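Local coordinates for protein CG4930 (Drosophila melanogaster, PDB 3ISM) that inhibits endonuclease G, the nuclease with which it was crystallised as a complex, at residues C[65-77]-C[110-123]. The protein carries 1 engineered substitution. Residues are numbered along the deposited sequence; the frame is centred on the assembly and turned at random.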
ATOM      1  N   ALA C  65      10.766 -22.855 -33.760  1.00 28.06           N
ATOM      2  CA  ALA C  65      10.884 -24.311 -33.735  1.00 28.09           C
ATOM      3  C   ALA C  65       9.507 -24.994 -33.626  1.00 28.08           C
ATOM      4  O   ALA C  65       9.251 -26.027 -34.264  1.00 27.33           O
ATOM      5  CB  ALA C  65      11.790 -24.739 -32.587  1.00 28.13           C
ATOM      6  N   ALA C  66       8.626 -24.406 -32.819  1.00 27.87           N
ATOM      7  CA  ALA C  66       7.268 -24.915 -32.678  1.00 27.88           C
ATOM      8  C   ALA C  66       6.504 -24.831 -33.996  1.00 28.13           C
ATOM      9  O   ALA C  66       5.866 -25.797 -34.390  1.00 28.51           O
ATOM     10  CB  ALA C  66       6.525 -24.192 -31.569  1.00 27.69           C
ATOM     11  N   ARG C  67       6.596 -23.697 -34.689  1.00 28.48           N
ATOM     12  CA  ARG C  67       5.922 -23.524 -35.982  1.00 28.98           C
ATOM     13  C   ARG C  67       6.394 -24.516 -37.051  1.00 28.89           C
ATOM     14  O   ARG C  67       5.585 -24.995 -37.852  1.00 28.57           O
ATOM     15  CB  ARG C  67       6.087 -22.099 -36.512  1.00 28.54           C
ATOM     16  CG  ARG C  67       5.343 -21.073 -35.704  1.00 30.42           C
ATOM     17  CD  ARG C  67       5.341 -19.709 -36.377  1.00 29.73           C
ATOM     18  NE  ARG C  67       6.674 -19.199 -36.659  1.00 31.19           N
ATOM     19  CZ  ARG C  67       7.353 -18.415 -35.828  1.00 32.99           C
ATOM     20  NH1 ARG C  67       6.817 -18.075 -34.663  1.00 30.80           N
ATOM     21  NH2 ARG C  67       8.568 -17.983 -36.160  1.00 31.55           N
ATOM     22  N   ASP C  68       7.699 -24.788 -37.069  1.00 29.57           N
ATOM     23  CA  ASP C  68       8.309 -25.734 -38.019  1.00 29.81           C
ATOM     24  C   ASP C  68       7.728 -27.136 -37.842  1.00 29.47           C
ATOM     25  O   ASP C  68       7.296 -27.769 -38.800  1.00 29.18           O
ATOM     26  CB  ASP C  68       9.822 -25.785 -37.804  1.00 30.41           C
ATOM     27  CG  ASP C  68      10.508 -26.848 -38.660  1.00 33.56           C
ATOM     28  OD1 ASP C  68      10.249 -26.904 -39.886  1.00 36.72           O
ATOM     29  OD2 ASP C  68      11.320 -27.630 -38.110  1.00 37.94           O
ATOM     30  N   VAL C  69       7.721 -27.595 -36.595  1.00 29.31           N
ATOM     31  CA  VAL C  69       7.238 -28.913 -36.224  1.00 29.16           C
ATOM     32  C   VAL C  69       5.729 -29.087 -36.471  1.00 28.90           C
ATOM     33  O   VAL C  69       5.296 -30.126 -36.962  1.00 29.07           O
ATOM     34  CB  VAL C  69       7.637 -29.227 -34.747  1.00 28.95           C
ATOM     35  CG1 VAL C  69       6.815 -30.345 -34.169  1.00 28.70           C
ATOM     36  CG2 VAL C  69       9.104 -29.594 -34.689  1.00 29.92           C
ATOM     37  N   ILE C  70       4.938 -28.072 -36.143  1.00 28.90           N
ATOM     38  CA  ILE C  70       3.504 -28.115 -36.416  1.00 29.05           C
ATOM     39  C   ILE C  70       3.258 -28.308 -37.921  1.00 29.66           C
ATOM     40  O   ILE C  70       2.406 -29.107 -38.329  1.00 29.38           O
ATOM     41  CB  ILE C  70       2.799 -26.842 -35.939  1.00 28.53           C
ATOM     42  CG1 ILE C  70       2.708 -26.812 -34.406  1.00 28.45           C
ATOM     43  CG2 ILE C  70       1.380 -26.760 -36.536  1.00 28.42           C
ATOM     44  CD1 ILE C  70       2.543 -25.405 -33.796  1.00 24.95           C
ATOM     45  N   TRP C  71       4.022 -27.578 -38.729  1.00 29.77           N
ATOM     46  CA  TRP C  71       3.908 -27.637 -40.177  1.00 30.61           C
ATOM     47  C   TRP C  71       4.261 -29.035 -40.683  1.00 30.27           C
ATOM     48  O   TRP C  71       3.545 -29.607 -41.506  1.00 30.37           O
ATOM     49  CB  TRP C  71       4.814 -26.582 -40.832  1.00 30.97           C
ATOM     50  CG  TRP C  71       4.503 -26.347 -42.279  1.00 32.38           C
ATOM     51  CD1 TRP C  71       4.943 -27.088 -43.346  1.00 32.94           C
ATOM     52  CD2 TRP C  71       3.701 -25.291 -42.828  1.00 32.94           C
ATOM     53  NE1 TRP C  71       4.454 -26.566 -44.516  1.00 33.47           N
ATOM     54  CE2 TRP C  71       3.691 -25.462 -44.230  1.00 33.99           C
ATOM     55  CE3 TRP C  71       2.993 -24.217 -42.272  1.00 33.85           C
ATOM     56  CZ2 TRP C  71       3.003 -24.596 -45.088  1.00 33.72           C
ATOM     57  CZ3 TRP C  71       2.302 -23.359 -43.125  1.00 33.38           C
ATOM     58  CH2 TRP C  71       2.316 -23.553 -44.517  1.00 33.27           C
ATOM     59  N   ARG C  72       5.357 -29.585 -40.173  1.00 29.79           N
ATOM     60  CA  ARG C  72       5.740 -30.948 -40.514  1.00 29.69           C
ATOM     61  C   ARG C  72       4.738 -32.011 -40.050  1.00 28.85           C
ATOM     62  O   ARG C  72       4.421 -32.925 -40.802  1.00 27.95           O
ATOM     63  CB  ARG C  72       7.159 -31.243 -40.015  1.00 30.42           C
ATOM     64  CG  ARG C  72       8.198 -30.428 -40.779  1.00 32.59           C
ATOM     65  CD  ARG C  72       9.628 -30.888 -40.547  1.00 38.20           C
ATOM     66  NE  ARG C  72      10.100 -30.605 -39.196  1.00 41.53           N
ATOM     67  CZ  ARG C  72      10.605 -31.529 -38.383  1.00 43.93           C
ATOM     68  NH1 ARG C  72      10.701 -32.790 -38.797  1.00 44.59           N
ATOM     69  NH2 ARG C  72      11.029 -31.193 -37.167  1.00 44.60           N
ATOM     70  N   LEU C  73       4.205 -31.869 -38.836  1.00 28.19           N
ATOM     71  CA  LEU C  73       3.249 -32.856 -38.321  1.00 28.02           C
ATOM     72  C   LEU C  73       1.995 -32.916 -39.185  1.00 28.20           C
ATOM     73  O   LEU C  73       1.417 -33.978 -39.369  1.00 27.84           O
ATOM     74  CB  LEU C  73       2.877 -32.567 -36.865  1.00 27.33           C
ATOM     75  CG  LEU C  73       3.987 -32.886 -35.857  1.00 26.84           C
ATOM     76  CD1 LEU C  73       3.739 -32.152 -34.562  1.00 25.54           C
ATOM     77  CD2 LEU C  73       4.133 -34.385 -35.618  1.00 25.54           C
ATOM     78  N   LEU C  74       1.611 -31.764 -39.729  1.00 28.37           N
ATOM     79  CA  LEU C  74       0.408 -31.644 -40.541  1.00 28.95           C
ATOM     80  C   LEU C  74       0.600 -32.044 -42.003  1.00 29.56           C
ATOM     81  O   LEU C  74      -0.302 -32.633 -42.587  1.00 29.67           O
ATOM     82  CB  LEU C  74      -0.138 -30.216 -40.463  1.00 28.53           C
ATOM     83  CG  LEU C  74      -0.775 -29.804 -39.136  1.00 27.77           C
ATOM     84  CD1 LEU C  74      -1.048 -28.293 -39.084  1.00 26.53           C
ATOM     85  CD2 LEU C  74      -2.050 -30.591 -38.882  1.00 28.54           C
ATOM     86  N   PHE C  75       1.772 -31.755 -42.579  1.00 30.15           N
ATOM     87  CA  PHE C  75       1.947 -31.863 -44.031  1.00 30.93           C
ATOM     88  C   PHE C  75       3.014 -32.838 -44.546  1.00 31.60           C
ATOM     89  O   PHE C  75       3.004 -33.169 -45.729  1.00 31.69           O
ATOM     90  CB  PHE C  75       2.187 -30.470 -44.652  1.00 30.80           C
ATOM     91  CG  PHE C  75       1.163 -29.434 -44.243  1.00 30.51           C
ATOM     92  CD1 PHE C  75      -0.183 -29.613 -44.536  1.00 30.32           C
ATOM     93  CD2 PHE C  75       1.549 -28.286 -43.568  1.00 29.54           C
ATOM     94  CE1 PHE C  75      -1.125 -28.665 -44.157  1.00 29.33           C
ATOM     95  CE2 PHE C  75       0.610 -27.337 -43.174  1.00 28.30           C
ATOM     96  CZ  PHE C  75      -0.723 -27.528 -43.474  1.00 29.70           C
ATOM     97  N   ASP C  76       3.928 -33.276 -43.678  1.00 32.43           N
ATOM     98  CA  ASP C  76       5.036 -34.167 -44.069  1.00 33.36           C
ATOM     99  C   ASP C  76       4.652 -35.485 -44.725  1.00 33.24           C
ATOM    100  O   ASP C  76       5.459 -36.046 -45.465  1.00 33.73           O
ATOM    101  CB  ASP C  76       5.953 -34.486 -42.879  1.00 33.74           C
ATOM    102  CG  ASP C  76       7.245 -33.675 -42.895  1.00 36.90           C
ATOM    103  OD1 ASP C  76       7.382 -32.788 -43.769  1.00 39.45           O
ATOM    104  OD2 ASP C  76       8.131 -33.932 -42.035  1.00 39.60           O
ATOM    105  N   GLU C  77       3.450 -35.992 -44.445  1.00 32.83           N
ATOM    106  CA  GLU C  77       3.011 -37.306 -44.965  1.00 32.81           C
ATOM    107  C   GLU C  77       3.772 -38.518 -44.396  1.00 31.79           C
ATOM    108  O   GLU C  77       3.643 -39.626 -44.898  1.00 32.16           O
ATOM    109  CB  GLU C  77       2.998 -37.347 -46.506  1.00 32.89           C
ATOM    110  CG  GLU C  77       2.219 -36.189 -47.149  1.00 34.22           C
ATOM    111  CD  GLU C  77       1.825 -36.430 -48.604  1.00 33.86           C
ATOM    112  OE1 GLU C  77       2.551 -37.133 -49.340  1.00 35.05           O
ATOM    113  OE2 GLU C  77       0.779 -35.884 -49.010  1.00 36.61           O
ATOM    114  N   TRP C 110       1.657 -16.047 -39.323  1.00 31.57           N
ATOM    115  CA  TRP C 110       1.926 -17.430 -39.701  1.00 31.09           C
ATOM    116  C   TRP C 110       0.652 -18.283 -39.757  1.00 30.15           C
ATOM    117  O   TRP C 110       0.517 -19.171 -40.601  1.00 30.37           O
ATOM    118  CB  TRP C 110       2.946 -18.037 -38.743  1.00 30.89           C
ATOM    119  CG  TRP C 110       3.151 -19.518 -38.919  1.00 31.27           C
ATOM    120  CD1 TRP C 110       3.910 -20.141 -39.875  1.00 30.66           C
ATOM    121  CD2 TRP C 110       2.610 -20.558 -38.096  1.00 30.54           C
ATOM    122  NE1 TRP C 110       3.860 -21.503 -39.703  1.00 30.35           N
ATOM    123  CE2 TRP C 110       3.074 -21.786 -38.616  1.00 30.46           C
ATOM    124  CE3 TRP C 110       1.773 -20.569 -36.969  1.00 31.56           C
ATOM    125  CZ2 TRP C 110       2.731 -23.007 -38.052  1.00 29.86           C
ATOM    126  CZ3 TRP C 110       1.436 -21.795 -36.404  1.00 30.56           C
ATOM    127  CH2 TRP C 110       1.913 -22.993 -36.948  1.00 30.96           C
ATOM    128  N   ILE C 111      -0.284 -18.002 -38.861  1.00 29.04           N
ATOM    129  CA  ILE C 111      -1.504 -18.790 -38.795  1.00 28.00           C
ATOM    130  C   ILE C 111      -2.358 -18.637 -40.069  1.00 27.95           C
ATOM    131  O   ILE C 111      -3.078 -19.542 -40.426  1.00 27.68           O
ATOM    132  CB  ILE C 111      -2.302 -18.509 -37.485  1.00 27.55           C
ATOM    133  CG1 ILE C 111      -3.228 -19.685 -37.153  1.00 26.95           C
ATOM    134  CG2 ILE C 111      -3.037 -17.156 -37.537  1.00 26.18           C
ATOM    135  CD1 ILE C 111      -2.490 -20.949 -36.753  1.00 24.70           C
ATOM    136  N   VAL C 112      -2.236 -17.501 -40.755  1.00 27.95           N
ATOM    137  CA  VAL C 112      -2.910 -17.273 -42.042  1.00 28.46           C
ATOM    138  C   VAL C 112      -2.341 -18.188 -43.142  1.00 28.49           C
ATOM    139  O   VAL C 112      -3.092 -18.800 -43.919  1.00 28.38           O
ATOM    140  CB  VAL C 112      -2.784 -15.784 -42.477  1.00 28.34           C
ATOM    141  CG1 VAL C 112      -3.219 -15.588 -43.912  1.00 28.08           C
ATOM    142  CG2 VAL C 112      -3.580 -14.882 -41.536  1.00 29.48           C
ATOM    143  N   LYS C 113      -1.016 -18.276 -43.208  1.00 28.65           N
ATOM    144  CA  LYS C 113      -0.367 -19.203 -44.139  1.00 29.07           C
ATOM    145  C   LYS C 113      -0.709 -20.653 -43.818  1.00 28.50           C
ATOM    146  O   LYS C 113      -0.931 -21.451 -44.729  1.00 28.84           O
ATOM    147  CB  LYS C 113       1.149 -19.013 -44.143  1.00 29.55           C
ATOM    148  CG  LYS C 113       1.621 -17.643 -44.629  1.00 32.31           C
ATOM    149  CD  LYS C 113       3.014 -17.331 -44.070  1.00 35.84           C
ATOM    150  CE  LYS C 113       3.555 -15.988 -44.606  1.00 40.11           C
ATOM    151  NZ  LYS C 113       4.819 -15.521 -43.906  1.00 38.23           N
ATOM    152  N   LEU C 114      -0.744 -20.995 -42.526  1.00 28.56           N
ATOM    153  CA  LEU C 114      -1.121 -22.345 -42.105  1.00 27.92           C
ATOM    154  C   LEU C 114      -2.537 -22.679 -42.561  1.00 27.68           C
ATOM    155  O   LEU C 114      -2.760 -23.731 -43.146  1.00 27.18           O
ATOM    156  CB  LEU C 114      -0.970 -22.536 -40.592  1.00 27.67           C
ATOM    157  CG  LEU C 114      -1.274 -23.957 -40.088  1.00 29.10           C
ATOM    158  CD1 LEU C 114      -0.137 -24.916 -40.444  1.00 31.12           C
ATOM    159  CD2 LEU C 114      -1.520 -24.001 -38.609  1.00 28.06           C
ATOM    160  N   ARG C 115      -3.488 -21.783 -42.307  1.00 27.49           N
ATOM    161  CA  ARG C 115      -4.861 -21.975 -42.786  1.00 27.52           C
ATOM    162  C   ARG C 115      -4.881 -22.187 -44.293  1.00 27.48           C
ATOM    163  O   ARG C 115      -5.544 -23.089 -44.795  1.00 27.24           O
ATOM    164  CB  ARG C 115      -5.736 -20.763 -42.451  1.00 27.44           C
ATOM    165  CG  ARG C 115      -7.134 -20.801 -43.092  1.00 27.99           C
ATOM    166  CD  ARG C 115      -7.764 -19.416 -43.199  1.00 28.16           C
ATOM    167  NE  ARG C 115      -7.055 -18.559 -44.147  1.00 27.10           N
ATOM    168  CZ  ARG C 115      -7.288 -17.258 -44.309  1.00 26.97           C
ATOM    169  NH1 ARG C 115      -8.211 -16.643 -43.583  1.00 26.03           N
ATOM    170  NH2 ARG C 115      -6.582 -16.560 -45.188  1.00 25.00           N
ATOM    171  N   ASP C 116      -4.153 -21.342 -45.017  1.00 27.85           N
ATOM    172  CA  ASP C 116      -4.197 -21.381 -46.466  1.00 28.09           C
ATOM    173  C   ASP C 116      -3.699 -22.717 -46.997  1.00 28.19           C
ATOM    174  O   ASP C 116      -4.254 -23.226 -47.974  1.00 27.57           O
ATOM    175  CB  ASP C 116      -3.444 -20.199 -47.073  1.00 28.37           C
ATOM    176  CG  ASP C 116      -4.169 -18.873 -46.846  1.00 29.63           C
ATOM    177  OD1 ASP C 116      -5.242 -18.870 -46.205  1.00 31.45           O
ATOM    178  OD2 ASP C 116      -3.664 -17.829 -47.290  1.00 31.53           O
ATOM    179  N   GLU C 117      -2.698 -23.288 -46.314  1.00 28.09           N
ATOM    180  CA  GLU C 117      -2.173 -24.613 -46.637  1.00 28.99           C
ATOM    181  C   GLU C 117      -3.155 -25.723 -46.255  1.00 29.01           C
ATOM    182  O   GLU C 117      -3.317 -26.710 -46.981  1.00 28.87           O
ATOM    183  CB  GLU C 117      -0.820 -24.841 -45.954  1.00 28.95           C
ATOM    184  CG  GLU C 117      -0.008 -26.020 -46.536  1.00 30.52           C
ATOM    185  CD  GLU C 117       0.502 -25.801 -47.969  1.00 32.48           C
ATOM    186  OE1 GLU C 117       0.607 -24.652 -48.440  1.00 34.26           O
ATOM    187  OE2 GLU C 117       0.820 -26.799 -48.634  1.00 33.33           O
ATOM    188  N   VAL C 118      -3.809 -25.546 -45.112  1.00 29.08           N
ATOM    189  CA  VAL C 118      -4.840 -26.465 -44.650  1.00 29.18           C
ATOM    190  C   VAL C 118      -5.971 -26.574 -45.672  1.00 29.70           C
ATOM    191  O   VAL C 118      -6.395 -27.679 -46.010  1.00 30.34           O
ATOM    192  CB  VAL C 118      -5.362 -26.043 -43.248  1.00 28.94           C
ATOM    193  CG1 VAL C 118      -6.755 -26.646 -42.961  1.00 28.66           C
ATOM    194  CG2 VAL C 118      -4.357 -26.465 -42.179  1.00 26.87           C
ATOM    195  N   LEU C 119      -6.406 -25.433 -46.205  1.00 29.82           N
ATOM    196  CA  LEU C 119      -7.529 -25.390 -47.151  1.00 30.47           C
ATOM    197  C   LEU C 119      -7.180 -25.920 -48.544  1.00 31.16           C
ATOM    198  O   LEU C 119      -7.975 -26.630 -49.157  1.00 31.78           O
ATOM    199  CB  LEU C 119      -8.100 -23.972 -47.242  1.00 29.77           C
ATOM    200  CG  LEU C 119      -8.661 -23.406 -45.933  1.00 29.57           C
ATOM    201  CD1 LEU C 119      -9.202 -22.003 -46.150  1.00 29.09           C
ATOM    202  CD2 LEU C 119      -9.729 -24.323 -45.352  1.00 28.44           C
ATOM    203  N   LYS C 120      -5.993 -25.562 -49.028  1.00 32.09           N
ATOM    204  CA  LYS C 120      -5.447 -26.047 -50.295  1.00 33.19           C
ATOM    205  C   LYS C 120      -5.348 -27.575 -50.317  1.00 33.50           C
ATOM    206  O   LYS C 120      -5.665 -28.215 -51.318  1.00 33.58           O
ATOM    207  CB  LYS C 120      -4.066 -25.425 -50.508  1.00 33.43           C
ATOM    208  CG  LYS C 120      -3.322 -25.896 -51.739  1.00 35.08           C
ATOM    209  CD  LYS C 120      -1.822 -25.878 -51.464  1.00 37.86           C
ATOM    210  CE  LYS C 120      -1.037 -26.468 -52.614  1.00 40.52           C
ATOM    211  NZ  LYS C 120      -1.091 -25.588 -53.811  1.00 42.19           N
ATOM    212  N   LYS C 121      -4.922 -28.147 -49.194  1.00 34.27           N
ATOM    213  CA  LYS C 121      -4.787 -29.593 -49.046  1.00 34.85           C
ATOM    214  C   LYS C 121      -6.101 -30.241 -48.622  1.00 35.19           C
ATOM    215  O   LYS C 121      -6.178 -31.462 -48.461  1.00 35.01           O
ATOM    216  CB  LYS C 121      -3.672 -29.918 -48.048  1.00 34.66           C
ATOM    217  CG  LYS C 121      -2.326 -29.381 -48.503  1.00 36.32           C
ATOM    218  CD  LYS C 121      -1.180 -30.235 -48.019  1.00 38.95           C
ATOM    219  CE  LYS C 121       0.117 -29.909 -48.774  1.00 39.87           C
ATOM    220  NZ  LYS C 121       0.062 -30.266 -50.216  1.00 39.35           N
ATOM    221  N   GLU C 122      -7.126 -29.406 -48.441  1.00 35.53           N
ATOM    222  CA  GLU C 122      -8.491 -29.848 -48.129  1.00 36.19           C
ATOM    223  C   GLU C 122      -8.553 -30.698 -46.861  1.00 35.22           C
ATOM    224  O   GLU C 122      -9.225 -31.730 -46.826  1.00 35.35           O
ATOM    225  CB  GLU C 122      -9.141 -30.567 -49.330  1.00 36.15           C
ATOM    226  CG  GLU C 122      -9.588 -29.624 -50.456  1.00 37.85           C
ATOM    227  CD  GLU C 122     -10.431 -30.321 -51.521  1.00 38.19           C
ATOM    228  OE1 GLU C 122     -11.646 -30.549 -51.286  1.00 41.13           O
ATOM    229  OE2 GLU C 122      -9.877 -30.635 -52.600  1.00 40.26           O
ATOM    230  N   LEU C 123      -7.829 -30.254 -45.834  1.00 34.85           N
ATOM    231  CA  LEU C 123      -7.891 -30.850 -44.495  1.00 33.88           C
ATOM    232  C   LEU C 123      -9.009 -30.186 -43.683  1.00 33.46           C
ATOM    233  O   LEU C 123      -8.758 -29.487 -42.687  1.00 32.85           O
ATOM    234  CB  LEU C 123      -6.535 -30.718 -43.791  1.00 33.85           C
ATOM    235  CG  LEU C 123      -5.366 -31.452 -44.460  1.00 33.87           C
ATOM    236  CD1 LEU C 123      -4.083 -31.268 -43.671  1.00 33.16           C
ATOM    237  CD2 LEU C 123      -5.694 -32.937 -44.627  1.00 33.74           C
TER
HETATM  238  O   HOH W   1       6.125 -23.233 -40.606  1.00 36.58           O
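Arg67 and Trp110, Trp71 and Leu114, and Leu74 and Val118 are the pairs whose CA atoms lie nearest each other where helix 65-75 and helix 110-120 run parallel. The axes differ by just 5° and approach to 11.6 Å, a spacing bridged by large side chains. With CG anti to the backbone N (chi1 172°), the Trp110 indole is sent toward helix 65-75, where one face receives Arg67 CD, 3.5 Å from the centroid of the five-membered ring in a CH-pi contact. Ile70 CG2 meets the same indole at its edge, 3.8 Å from CH2 of Trp110. Beyond the methylenes, NH1 of Arg67 is hydrogen-bonded to Tyr95 of helix 81-102. Trp110 NE1 donates to a water that gives a weak bond to Arg67 O. With an alanine at Trp110, the Arg67 methylenes are likely to lose the face they lie on and the water its indole donor. Trp71 sets CZ2 3.6 Å from Glu117 CG and CE3 against Leu114 CD1. Phe75 is sandwiched between Leu74 CB and Glu117 CG, the latter 3.6 Å from the ring centroid, while Leu114 CD1 touches its edge. No direct hydrogen bond joins the segments; their cohesion within this Ku C-terminal-like helical domain rests mainly on apolar and CH-pi packing.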